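Local coordinates for extracellular solute-binding protein, family 1 (Bifidobacterium longum subsp. infantis, PDB 6FTH) that probably captures human milk oligosaccharides outside the cell and delivers them to an ABC transporter for uptake, at residues K36-D41 and N400-A406. Numbering follows the deposited sequence.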
loop_
_atom_site.group_PDB
_atom_site.type_symbol
_atom_site.label_atom_id
_atom_site.label_comp_id
_atom_site.label_asym_id
_atom_site.label_seq_id
_atom_site.Cartn_x
_atom_site.Cartn_y
_atom_site.Cartn_z
ATOM N N LYS A 36 15.987 6.491 -1.639
ATOM C CA LYS A 36 16.323 5.109 -1.948
ATOM C C LYS A 36 15.571 4.093 -1.090
ATOM O O LYS A 36 15.404 4.260 0.127
ATOM C CB LYS A 36 17.825 4.884 -1.758
ATOM C CG LYS A 36 18.728 5.670 -2.703
ATOM C CD LYS A 36 18.701 5.214 -4.184
ATOM C CE LYS A 36 19.248 3.810 -4.393
ATOM N NZ LYS A 36 20.613 3.675 -3.751
ATOM N N ARG A 37 15.156 3.008 -1.731
ATOM C CA ARG A 37 14.674 1.848 -1.009
ATOM C C ARG A 37 15.815 1.248 -0.186
ATOM O O ARG A 37 16.977 1.276 -0.605
ATOM C CB ARG A 37 14.242 0.795 -2.017
ATOM C CG ARG A 37 13.530 -0.406 -1.462
ATOM C CD ARG A 37 13.455 -1.444 -2.544
ATOM N NE ARG A 37 12.681 -2.615 -2.179
ATOM C CZ ARG A 37 13.149 -3.648 -1.481
ATOM N NH1 ARG A 37 14.397 -3.655 -1.014
ATOM N NH2 ARG A 37 12.362 -4.685 -1.233
ATOM N N PRO A 38 15.515 0.667 0.968
ATOM C CA PRO A 38 16.537 -0.131 1.644
ATOM C C PRO A 38 17.036 -1.254 0.743
ATOM O O PRO A 38 16.345 -1.700 -0.181
ATOM C CB PRO A 38 15.806 -0.685 2.873
ATOM C CG PRO A 38 14.724 0.295 3.145
ATOM C CD PRO A 38 14.289 0.800 1.774
ATOM N N ALA A 39 18.265 -1.689 1.005
ATOM C CA ALA A 39 18.871 -2.876 0.394
ATOM C C ALA A 39 19.341 -2.648 -1.031
ATOM O O ALA A 39 19.698 -3.629 -1.710
ATOM C CB ALA A 39 17.950 -4.104 0.410
ATOM N N THR A 40 19.377 -1.407 -1.500
ATOM C CA THR A 40 19.852 -1.063 -2.830
ATOM C C THR A 40 21.316 -0.632 -2.794
ATOM O O THR A 40 21.781 -0.020 -1.817
ATOM C CB THR A 40 18.972 0.040 -3.432
ATOM O OG1 THR A 40 18.892 1.158 -2.531
ATOM C CG2 THR A 40 17.581 -0.472 -3.720
ATOM N N ASP A 41 22.045 -0.987 -3.851
ATOM C CA ASP A 41 23.386 -0.472 -4.092
ATOM C C ASP A 41 23.305 1.021 -4.386
ATOM O O ASP A 41 22.223 1.603 -4.571
ATOM C CB ASP A 41 24.020 -1.200 -5.288
ATOM C CG ASP A 41 25.549 -1.158 -5.292
ATOM O OD1 ASP A 41 26.158 -0.392 -4.512
ATOM O OD2 ASP A 41 26.141 -1.914 -6.097
ATOM N N ASN A 400 22.340 -6.399 0.422
ATOM C CA ASN A 400 22.056 -4.964 0.415
ATOM C C ASN A 400 22.699 -4.266 -0.780
ATOM O O ASN A 400 23.101 -3.096 -0.706
ATOM C CB ASN A 400 22.432 -4.313 1.747
ATOM C CG ASN A 400 21.525 -4.766 2.870
ATOM O OD1 ASN A 400 20.307 -4.775 2.728
ATOM N ND2 ASN A 400 22.115 -5.177 3.984
ATOM N N LEU A 401 22.769 -4.975 -1.901
ATOM C CA LEU A 401 23.418 -4.488 -3.106
ATOM C C LEU A 401 22.500 -4.648 -4.309
ATOM O O LEU A 401 22.950 -4.936 -5.422
ATOM C CB LEU A 401 24.745 -5.206 -3.340
ATOM C CG LEU A 401 25.827 -4.902 -2.304
ATOM C CD1 LEU A 401 26.989 -5.894 -2.455
ATOM C CD2 LEU A 401 26.302 -3.478 -2.461
ATOM N N PHE A 402 21.201 -4.428 -4.122
ATOM C CA PHE A 402 20.289 -4.585 -5.249
ATOM C C PHE A 402 20.659 -3.576 -6.333
ATOM O O PHE A 402 20.765 -2.379 -6.039
ATOM C CB PHE A 402 18.829 -4.410 -4.853
ATOM C CG PHE A 402 17.885 -4.849 -5.935
ATOM C CD1 PHE A 402 17.707 -6.201 -6.198
ATOM C CD2 PHE A 402 17.212 -3.927 -6.711
ATOM C CE1 PHE A 402 16.857 -6.626 -7.213
ATOM C CE2 PHE A 402 16.364 -4.352 -7.740
ATOM C CZ PHE A 402 16.192 -5.707 -7.983
ATOM N N PRO A 403 20.853 -4.016 -7.609
ATOM C CA PRO A 403 21.340 -3.108 -8.656
ATOM C C PRO A 403 20.223 -2.391 -9.402
ATOM O O PRO A 403 20.299 -2.172 -10.619
ATOM C CB PRO A 403 22.095 -4.054 -9.589
ATOM C CG PRO A 403 21.233 -5.304 -9.544
ATOM C CD PRO A 403 20.807 -5.413 -8.082
ATOM N N GLY A 404 19.231 -1.959 -8.649
ATOM C CA GLY A 404 18.175 -1.132 -9.184
ATOM C C GLY A 404 17.431 -0.448 -8.065
ATOM O O GLY A 404 17.830 -0.496 -6.902
ATOM N N LEU A 405 16.345 0.214 -8.435
ATOM C CA LEU A 405 15.513 0.904 -7.467
ATOM C C LEU A 405 14.333 0.063 -6.997
ATOM O O LEU A 405 13.696 0.418 -5.999
ATOM C CB LEU A 405 14.997 2.204 -8.089
ATOM C CG LEU A 405 16.080 3.137 -8.666
ATOM C CD1 LEU A 405 15.504 4.413 -9.205
ATOM C CD2 LEU A 405 17.133 3.466 -7.611
ATOM N N ALA A 406 14.039 -1.033 -7.684
ATOM C CA ALA A 406 12.972 -1.996 -7.319
ATOM C C ALA A 406 11.622 -1.271 -7.290
ATOM O O ALA A 406 11.369 -0.419 -8.162
ATOM C CB ALA A 406 13.342 -2.758 -6.073
HETATM O O HOH W 1 15.184 2.741 -4.654
HETATM O O HOH W 2 24.719 -3.500 -7.696
#
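Start at T40 and F402, where two loops far apart in sequence meet in a single beta bridge. F402 N donates to A39 O at 3.0 Å and D41 N donates to F402 O at 2.9 Å, so the backbone of F402 is held at both its NH and its carbonyl. A type II turn from R37 to T40, with A39 at positive phi, brings A39 O into position. T40 takes the p rotamer: its OG1 reaches back across the turn to R37 O at 2.7 Å, while CG2 comes within 3.2 Å of G404 O. K36 curls through four m torsions, which carries NZ to D41 O at 2.7 Å and lays CE 3.9 Å from CD2 of L405; NZ also forms a salt bridge with E64. R37 is extended through chi3 (t, t, t), its CD 3.8 Å from A406 CB, NE in a salt bridge with D407 and NH1 on P38 O at 2.9 Å. Water 1 links R37 N to L405 O, and water 2 links D41 OD2 to L401 O; D41 OD1 bonds to N45. N400, at positive phi, ends helix 390-398 in a Schellman motif, its OD1 3.4 Å from A39 CB. The F402 ring turns away from the bridge, edge-to-face with Y393 of that helix. This is structural packing within one lobe of the solute-binding fold, tying the loop between sheet strand 29-36, parallel to strand 59-66, and helix 47-56 to the loop after helix 390-398.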